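TRAP dicarboxylate transporter-DctP subunit (Desulfovibrio salexigens, PDB 4N6D) probably binds a small solute in the periplasm and delivers it to a TRAP-type membrane transporter, as family 7 extracellular solute-binding proteins do. Local coordinates at residues S105-L110 / E309-K314; Y128-P133 / L326-E331. All coordinates share one frame; numbering follows the deposited sequence. Where two conformers were deposited one is given.

Interaction 1 (S105-L110 / E309-K314)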
ATOM      1  N   SER A 105      -4.016 -12.264   2.841  1.00  6.27           N
ATOM      2  CA  SER A 105      -3.502 -11.114   2.101  1.00  7.77           C
ATOM      3  C   SER A 105      -2.792 -10.104   2.981  1.00  7.78           C
ATOM      4  O   SER A 105      -1.957  -9.343   2.491  1.00  8.52           O
ATOM      5  CB  SER A 105      -4.607 -10.417   1.305  1.00  8.10           C
ATOM      6  OG  SER A 105      -5.222 -11.331   0.385  1.00 12.30           O
ATOM      7  N   SER A 106      -3.125 -10.085   4.269  1.00  7.30           N
ATOM      8  CA  SER A 106      -2.442  -9.219   5.236  1.00  7.07           C
ATOM      9  C   SER A 106      -0.924  -9.478   5.332  1.00  8.11           C
ATOM     10  O   SER A 106      -0.193  -8.705   5.943  1.00  9.27           O
ATOM     11  CB  SER A 106      -3.082  -9.352   6.613  1.00  9.13           C
ATOM     12  OG  SER A 106      -2.993 -10.672   7.109  1.00  8.77           O
ATOM     13  N   VAL A 107      -0.459 -10.577   4.742  1.00  6.96           N
ATOM     14  CA  VAL A 107       0.979 -10.847   4.732  1.00  7.23           C
ATOM     15  C   VAL A 107       1.685  -9.651   4.122  1.00  7.85           C
ATOM     16  O   VAL A 107       2.832  -9.301   4.509  1.00  8.82           O
ATOM     17  CB  VAL A 107       1.311 -12.150   3.963  1.00  7.47           C
ATOM     18  CG1 VAL A 107       1.040 -12.000   2.481  1.00  6.24           C
ATOM     19  CG2 VAL A 107       2.754 -12.567   4.215  1.00 10.24           C
ATOM     20  N   PHE A 108       1.007  -8.968   3.195  1.00  7.97           N
ATOM     21  CA  PHE A 108       1.636  -7.835   2.509  1.00  8.59           C
ATOM     22  C   PHE A 108       1.742  -6.567   3.346  1.00  7.57           C
ATOM     23  O   PHE A 108       2.266  -5.554   2.862  1.00  9.74           O
ATOM     24  CB  PHE A 108       0.969  -7.525   1.169  1.00  8.71           C
ATOM     25  CG  PHE A 108       1.569  -8.283   0.042  1.00  6.42           C
ATOM     26  CD1 PHE A 108       2.644  -7.757  -0.643  1.00 13.88           C
ATOM     27  CD2 PHE A 108       1.120  -9.545  -0.285  1.00  7.65           C
ATOM     28  CE1 PHE A 108       3.243  -8.455  -1.667  1.00 13.45           C
ATOM     29  CE2 PHE A 108       1.737 -10.253  -1.338  1.00  9.07           C
ATOM     30  CZ  PHE A 108       2.808  -9.694  -1.993  1.00 12.58           C
ATOM     31  N   GLU A 109       1.276  -6.610   4.592  1.00  6.65           N
ATOM     32  CA  GLU A 109       1.502  -5.512   5.554  1.00  6.37           C
ATOM     33  C   GLU A 109       2.867  -5.600   6.258  1.00  8.38           C
ATOM     34  O   GLU A 109       3.313  -4.649   6.848  1.00  9.28           O
ATOM     35  CB  GLU A 109       0.400  -5.513   6.611  1.00  9.17           C
ATOM     36  CG  GLU A 109      -0.982  -5.363   6.022  1.00  9.49           C
ATOM     37  CD  GLU A 109      -2.086  -5.860   6.941  1.00 14.35           C
ATOM     38  OE1 GLU A 109      -1.840  -6.020   8.150  1.00 16.00           O
ATOM     39  OE2 GLU A 109      -3.202  -6.094   6.437  1.00 11.88           O
ATOM     40  N   LEU A 110       3.512  -6.753   6.167  1.00  6.98           N
ATOM     41  CA  LEU A 110       4.705  -7.036   6.932  1.00  7.93           C
ATOM     42  C   LEU A 110       5.938  -6.471   6.228  1.00  8.14           C
ATOM     43  O   LEU A 110       5.922  -6.236   5.028  1.00  7.30           O
ATOM     44  CB  LEU A 110       4.898  -8.559   7.044  1.00  7.26           C
ATOM     45  CG  LEU A 110       3.785  -9.275   7.787  1.00 10.68           C
ATOM     46  CD1 LEU A 110       3.940 -10.797   7.648  1.00  7.71           C
ATOM     47  CD2 LEU A 110       3.757  -8.844   9.243  1.00 11.53           C
ATOM     48  N   GLU A 309       6.474 -13.437  13.000  1.00  9.84           N
ATOM     49  CA  GLU A 309       6.042 -14.591  13.797  1.00 11.22           C
ATOM     50  C   GLU A 309       4.601 -14.424  14.306  1.00  9.19           C
ATOM     51  O   GLU A 309       3.847 -15.396  14.309  1.00 10.65           O
ATOM     52  CB  GLU A 309       7.010 -14.834  14.950  1.00 13.39           C
ATOM     53  CG  GLU A 309       8.454 -15.077  14.491  1.00 11.72           C
ATOM     54  CD  GLU A 309       8.631 -16.301  13.598  1.00 19.22           C
ATOM     55  OE1 GLU A 309       7.799 -17.211  13.673  1.00 17.71           O
ATOM     56  OE2 GLU A 309       9.605 -16.335  12.798  1.00 23.54           O
ATOM     57  N   ASP A 310       4.227 -13.203  14.704  1.00  8.50           N
ATOM     58  CA  ASP A 310       2.853 -12.885  15.100  1.00  8.21           C
ATOM     59  C   ASP A 310       1.915 -13.150  13.947  1.00  7.92           C
ATOM     60  O   ASP A 310       0.861 -13.773  14.102  1.00  8.14           O
ATOM     61  CB  ASP A 310       2.767 -11.419  15.523  1.00  8.12           C
ATOM     62  CG  ASP A 310       1.351 -10.957  15.809  1.00 13.96           C
ATOM     63  OD1 ASP A 310       0.672 -11.556  16.679  1.00 14.32           O
ATOM     64  OD2 ASP A 310       0.923  -9.985  15.162  1.00 13.23           O
ATOM     65  N   TRP A 311       2.291 -12.690  12.760  1.00  8.26           N
ATOM     66  CA  TRP A 311       1.419 -12.881  11.610  1.00  7.60           C
ATOM     67  C   TRP A 311       1.226 -14.367  11.313  1.00  7.67           C
ATOM     68  O   TRP A 311       0.116 -14.815  11.027  1.00  8.71           O
ATOM     69  CB  TRP A 311       1.952 -12.133  10.364  1.00  7.58           C
ATOM     70  CG  TRP A 311       1.088 -12.414   9.175  1.00  7.37           C
ATOM     71  CD1 TRP A 311      -0.043 -11.743   8.806  1.00  7.57           C
ATOM     72  CD2 TRP A 311       1.243 -13.476   8.243  1.00  7.46           C
ATOM     73  NE1 TRP A 311      -0.594 -12.326   7.699  1.00  8.28           N
ATOM     74  CE2 TRP A 311       0.181 -13.390   7.323  1.00  7.21           C
ATOM     75  CE3 TRP A 311       2.194 -14.483   8.081  1.00  8.63           C
ATOM     76  CZ2 TRP A 311       0.031 -14.289   6.272  1.00  7.25           C
ATOM     77  CZ3 TRP A 311       2.050 -15.371   7.034  1.00  7.78           C
ATOM     78  CH2 TRP A 311       0.980 -15.272   6.142  1.00  8.74           C
ATOM     79  N   LYS A 312       2.312 -15.128  11.378  1.00  8.04           N
ATOM     80  CA  LYS A 312       2.225 -16.572  11.143  1.00  8.14           C
ATOM     81  C   LYS A 312       1.293 -17.269  12.129  1.00 11.00           C
ATOM     82  O   LYS A 312       0.577 -18.176  11.740  1.00 10.14           O
ATOM     83  CB  LYS A 312       3.612 -17.205  11.194  1.00  9.73           C
ATOM     84  CG  LYS A 312       4.507 -16.901   9.997  1.00 11.66           C
ATOM     85  CD  LYS A 312       5.765 -17.783  10.020  1.00 16.32           C
ATOM     86  CE  LYS A 312       6.630 -17.523  11.203  1.00 22.39           C
ATOM     87  NZ  LYS A 312       7.896 -18.300  11.067  1.00 13.95           N
ATOM     88  N   GLU A 313       1.323 -16.892  13.399  1.00  8.95           N
ATOM     89  CA  GLU A 313       0.398 -17.493  14.374  1.00 10.94           C
ATOM     90  C   GLU A 313      -1.037 -17.127  14.064  1.00  8.66           C
ATOM     91  O   GLU A 313      -1.955 -17.952  14.200  1.00  9.66           O
ATOM     92  CB  GLU A 313       0.730 -17.068  15.795  1.00 13.98           C
ATOM     93  CG  GLU A 313       2.070 -17.580  16.270  1.00 19.92           C
ATOM     94  CD  GLU A 313       1.946 -18.571  17.401  1.00 31.48           C
ATOM     95  OE1 GLU A 313       1.341 -18.221  18.428  1.00 29.99           O
ATOM     96  OE2 GLU A 313       2.479 -19.689  17.274  1.00 38.70           O
ATOM     97  N   LYS A 314      -1.247 -15.884  13.663  1.00  7.65           N
ATOM     98  CA  LYS A 314      -2.582 -15.432  13.264  1.00  7.31           C
ATOM     99  C   LYS A 314      -3.100 -16.171  12.042  1.00  8.05           C
ATOM    100  O   LYS A 314      -4.287 -16.507  11.970  1.00  7.88           O
ATOM    101  CB  LYS A 314      -2.560 -13.923  13.032  1.00  8.18           C
ATOM    102  CG  LYS A 314      -2.599 -13.119  14.328  1.00  7.46           C
ATOM    103  CD  LYS A 314      -2.162 -11.660  14.172  1.00  9.86           C
ATOM    104  CE  LYS A 314      -2.386 -10.901  15.484  1.00  9.80           C
ATOM    105  NZ  LYS A 314      -1.849  -9.516  15.467  1.00 10.39           N
TER
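W311 swings its indole away from the axis of its helix with CG anti to the backbone N (chi1 176°), and the ring stands across that stem, against the short 3-10 turn of residues 105-109. On the turn, V107 places CG2 trans to its own N, and this branch lies over the six-membered ring, 3.9 Å from the centroid and 15° off the ring normal, a CH-pi contact. V107 CB presses nearer the rim, 3.4 Å from W311 CZ2. On the same side of the indole plane L110 meets the other end of the ring system: its CD1 approaches W311 CG obliquely at 3.6 Å and also touches W311 CB, the leucine chain running at about a right angle to the tryptophan. Two branched aliphatic side chains thus fit one broad aromatic surface.

The edge is polar. W311 NE1 donates to S106 OG at 3.0 Å, with an N-H...O angle of 149° and the oxygen almost exactly in the ring plane. Serine suits this spot because its small hydroxyl can act both ways: it accepts from the indole and gives its own hydrogen bond to the carbonyl of F102. The only polar atom of this buried side chain, NE1, thereby has an acceptor.

The turn belongs to the loop between strand 90-94 and helix 117-131, and W311 lies on helix 294-317. V107 also touches L127 of helix 117-131 and V325, L326 and V329 of helix 322-337, so the valine sits where three helices converge.

Interaction 2 (Y128-P133 / L326-E331)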
ATOM      1  N   TYR A 128      -2.817 -13.345  -4.608  1.00  9.83           N
ATOM      2  CA  TYR A 128      -4.264 -13.492  -4.545  1.00 14.51           C
ATOM      3  C   TYR A 128      -4.745 -14.487  -5.594  1.00 12.51           C
ATOM      4  O   TYR A 128      -5.544 -15.372  -5.295  1.00 10.96           O
ATOM      5  CB  TYR A 128      -4.984 -12.140  -4.720  1.00 10.97           C
ATOM      6  CG  TYR A 128      -6.428 -12.368  -5.087  1.00 10.62           C
ATOM      7  CD1 TYR A 128      -7.343 -12.770  -4.126  1.00 16.85           C
ATOM      8  CD2 TYR A 128      -6.839 -12.287  -6.408  1.00 17.77           C
ATOM      9  CE1 TYR A 128      -8.638 -13.037  -4.468  1.00 16.99           C
ATOM     10  CE2 TYR A 128      -8.139 -12.556  -6.751  1.00 25.85           C
ATOM     11  CZ  TYR A 128      -9.020 -12.925  -5.783  1.00 24.44           C
ATOM     12  OH  TYR A 128     -10.324 -13.192  -6.135  1.00 42.81           O
ATOM     13  N   THR A 129      -4.261 -14.355  -6.821  1.00 11.64           N
ATOM     14  CA  THR A 129      -4.721 -15.204  -7.904  1.00 13.47           C
ATOM     15  C   THR A 129      -4.361 -16.671  -7.644  1.00 10.24           C
ATOM     16  O   THR A 129      -5.115 -17.591  -7.998  1.00 14.55           O
ATOM     17  CB  THR A 129      -4.123 -14.757  -9.235  1.00 21.39           C
ATOM     18  OG1 THR A 129      -4.641 -13.455  -9.551  1.00 22.21           O
ATOM     19  CG2 THR A 129      -4.485 -15.742 -10.330  1.00 24.33           C
ATOM     20  N   LYS A 130      -3.213 -16.883  -7.017  1.00 10.34           N
ATOM     21  CA  LYS A 130      -2.754 -18.225  -6.715  1.00  9.15           C
ATOM     22  C   LYS A 130      -3.567 -18.885  -5.601  1.00 12.31           C
ATOM     23  O   LYS A 130      -3.913 -20.065  -5.691  1.00 15.97           O
ATOM     24  CB  LYS A 130      -1.272 -18.216  -6.338  1.00 13.66           C
ATOM     25  CG  LYS A 130      -0.753 -19.590  -5.963  1.00 16.32           C
ATOM     26  CD  LYS A 130       0.709 -19.582  -5.590  1.00 21.32           C
ATOM     27  CE  LYS A 130       1.203 -21.007  -5.421  1.00 30.15           C
ATOM     28  NZ  LYS A 130       2.665 -21.067  -5.284  1.00 36.37           N
ATOM     29  N   TYR A 131      -3.844 -18.124  -4.546  1.00  9.37           N
ATOM     30  CA  TYR A 131      -4.423 -18.687  -3.343  1.00  9.55           C
ATOM     31  C   TYR A 131      -5.935 -18.604  -3.272  1.00 10.29           C
ATOM     32  O   TYR A 131      -6.541 -19.408  -2.561  1.00 12.50           O
ATOM     33  CB  TYR A 131      -3.816 -18.030  -2.087  1.00 10.29           C
ATOM     34  CG  TYR A 131      -2.488 -18.634  -1.685  1.00 11.31           C
ATOM     35  CD1 TYR A 131      -1.297 -18.212  -2.281  1.00  9.96           C
ATOM     36  CD2 TYR A 131      -2.412 -19.648  -0.750  1.00 13.80           C
ATOM     37  CE1 TYR A 131      -0.061 -18.788  -1.928  1.00 10.49           C
ATOM     38  CE2 TYR A 131      -1.196 -20.210  -0.383  1.00 16.24           C
ATOM     39  CZ  TYR A 131      -0.024 -19.778  -0.979  1.00 15.81           C
ATOM     40  OH  TYR A 131       1.177 -20.367  -0.635  1.00 15.95           O
ATOM     41  N   GLN A 132      -6.531 -17.662  -4.001  1.00 11.22           N
ATOM     42  CA  GLN A 132      -7.987 -17.458  -3.972  1.00 12.30           C
ATOM     43  C   GLN A 132      -8.513 -17.550  -2.541  1.00 12.07           C
ATOM     44  O   GLN A 132      -9.391 -18.344  -2.245  1.00 15.13           O
ATOM     45  CB  GLN A 132      -8.675 -18.500  -4.852  1.00 14.67           C
ATOM     46  CG  GLN A 132      -8.292 -18.412  -6.320  1.00 19.93           C
ATOM     47  CD  GLN A 132      -8.844 -17.178  -6.984  1.00 28.63           C
ATOM     48  OE1 GLN A 132      -8.100 -16.306  -7.430  1.00 31.92           O
ATOM     49  NE2 GLN A 132     -10.156 -17.088  -7.047  1.00 35.65           N
ATOM     50  N   PRO A 133      -7.975 -16.719  -1.634  1.00  9.42           N
ATOM     51  CA  PRO A 133      -8.332 -16.940  -0.232  1.00  9.22           C
ATOM     52  C   PRO A 133      -9.802 -16.647   0.077  1.00 10.17           C
ATOM     53  O   PRO A 133     -10.444 -15.742  -0.486  1.00 12.36           O
ATOM     54  CB  PRO A 133      -7.412 -15.979   0.516  1.00 11.91           C
ATOM     55  CG  PRO A 133      -7.102 -14.941  -0.449  1.00 11.93           C
ATOM     56  CD  PRO A 133      -7.021 -15.613  -1.787  1.00 12.62           C
ATOM     57  N   LEU A 326       4.678 -17.059   2.985  1.00  6.86           N
ATOM     58  CA  LEU A 326       5.866 -16.201   3.026  1.00  7.08           C
ATOM     59  C   LEU A 326       6.896 -16.626   1.985  1.00  7.35           C
ATOM     60  O   LEU A 326       7.533 -15.802   1.360  1.00  8.85           O
ATOM     61  CB  LEU A 326       6.512 -16.202   4.407  1.00  6.98           C
ATOM     62  CG  LEU A 326       5.718 -15.459   5.492  1.00  6.60           C
ATOM     63  CD1 LEU A 326       6.085 -15.914   6.885  1.00  6.70           C
ATOM     64  CD2 LEU A 326       5.890 -13.965   5.343  1.00  8.86           C
ATOM     65  N   SER A 327       7.075 -17.920   1.807  0.51  7.68           N
ATOM     66  CA  SER A 327       7.974 -18.410   0.763  0.51  9.12           C
ATOM     67  C   SER A 327       7.524 -17.899  -0.593  0.51  9.18           C
ATOM     68  O   SER A 327       8.311 -17.362  -1.381  0.51 11.18           O
ATOM     69  CB  SER A 327       7.976 -19.926   0.726  0.51  9.69           C
ATOM     70  OG  SER A 327       8.571 -20.463   1.885  0.51  9.51           O
ATOM     71  N   ASP A 328       6.249 -18.095  -0.884  1.00  9.14           N
ATOM     72  CA  ASP A 328       5.715 -17.674  -2.161  1.00  9.62           C
ATOM     73  C   ASP A 328       5.846 -16.169  -2.391  1.00  9.52           C
ATOM     74  O   ASP A 328       6.092 -15.730  -3.513  1.00 10.28           O
ATOM     75  CB  ASP A 328       4.256 -18.093  -2.289  1.00  8.55           C
ATOM     76  CG  ASP A 328       4.095 -19.578  -2.493  1.00 16.75           C
ATOM     77  OD1 ASP A 328       5.112 -20.259  -2.767  1.00 16.45           O
ATOM     78  OD2 ASP A 328       2.934 -20.056  -2.395  1.00 13.26           O
ATOM     79  N   VAL A 329       5.714 -15.382  -1.329  1.00  7.37           N
ATOM     80  CA  VAL A 329       5.823 -13.932  -1.438  1.00  8.01           C
ATOM     81  C   VAL A 329       7.250 -13.565  -1.858  1.00 10.57           C
ATOM     82  O   VAL A 329       7.434 -12.711  -2.727  1.00  9.71           O
ATOM     83  CB  VAL A 329       5.446 -13.226  -0.126  1.00  9.04           C
ATOM     84  CG1 VAL A 329       5.815 -11.747  -0.156  1.00 10.66           C
ATOM     85  CG2 VAL A 329       3.938 -13.364   0.096  1.00  8.35           C
ATOM     86  N   GLU A 330       8.247 -14.207  -1.259  1.00  7.88           N
ATOM     87  CA  GLU A 330       9.640 -13.883  -1.620  1.00  8.36           C
ATOM     88  C   GLU A 330       9.921 -14.265  -3.078  1.00  8.74           C
ATOM     89  O   GLU A 330      10.657 -13.575  -3.794  1.00  9.11           O
ATOM     90  CB  GLU A 330      10.638 -14.565  -0.676  1.00  8.60           C
ATOM     91  CG  GLU A 330      12.115 -14.418  -1.073  1.00  9.23           C
ATOM     92  CD  GLU A 330      12.686 -13.008  -0.954  1.00  9.42           C
ATOM     93  OE1 GLU A 330      11.980 -12.065  -0.534  1.00  9.60           O
ATOM     94  OE2 GLU A 330      13.884 -12.862  -1.259  1.00 10.02           O
ATOM     95  N   GLU A 331       9.360 -15.385  -3.507  1.00  9.37           N
ATOM     96  CA  GLU A 331       9.527 -15.809  -4.890  1.00 10.04           C
ATOM     97  C   GLU A 331       8.966 -14.728  -5.818  1.00  9.04           C
ATOM     98  O   GLU A 331       9.589 -14.387  -6.823  1.00  9.54           O
ATOM     99  CB  GLU A 331       8.847 -17.160  -5.137  1.00 10.81           C
ATOM    100  CG  GLU A 331       8.877 -17.618  -6.613  1.00 11.70           C
ATOM    101  CD  GLU A 331       8.263 -18.980  -6.855  1.00 20.50           C
ATOM    102  OE1 GLU A 331       7.515 -19.473  -5.985  1.00 17.79           O
ATOM    103  OE2 GLU A 331       8.551 -19.578  -7.927  1.00 21.52           O
TER
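The phenol ring of Y131 meets D328 at its edge, where D328 OD2 lies near the ring plane, while the aliphatic side chains of L104, A324 and V325 pack against the tyrosine. The carboxylate is turned 52° from the ring, and the phenol oxygen reaches it from above the carboxylate plane, 37° out of it. This is a side-chain bridge between two helices of a type II periplasmic-binding-protein fold: the C-terminal end of helix 117-131 on one side and helix 322-337 on the other. Between residues 128-133 and 326-331 the nearest CA atoms, those of K130 and D328, are 9.6 Å apart, so side chains span the gap.

Y131 OH donates to D328 OD2 over a short 2.5 Å. K130 adds a second approach to the same oxygen, a salt bridge in which K130 NZ stands 3.1 Å from D328 OD2, though its hydrogen bond is weak. The lysine gets there by being fully extended, CG anti to the backbone N (chi1 178°) and the remaining torsions close to trans. One carboxylate oxygen therefore gathers a neutral donor and a positive charge, which would be expected to keep the aspartate ionised.

Each residue type suits its place. Aspartate is short enough to hold its charge close to helix 322-337, and tyrosine combines a greasy ring for the packing with a hydroxyl at its far end. Lysine crosses an exposed surface with a flexible chain. One residue on from D328, V329 packs on L112 and F114. Beyond its bond to the hydroxyl, D328 OD2 also lies 3.3 Å from both Y131 CE1 and Y131 CZ.

Overall arrangement
From the N terminus the chain passes strand 90-94 and reaches 105-110, then helix 117-131 ending near 128-133; only about 175 residues later does it return along helix 294-317 to 309-314 and, after a turn, helix 322-337 with 326-331. Interaction 1 closes a loop of 198 residues and interaction 2 one of 192, and because their segments alternate the two loops cross. Together they tie the last two long helices to the lobe built around the five-stranded sheet. The buried and surface contacts, 12 Å apart between centres, meet mainly at L326, which also packs on W311 and K312, with V329 adding to the join.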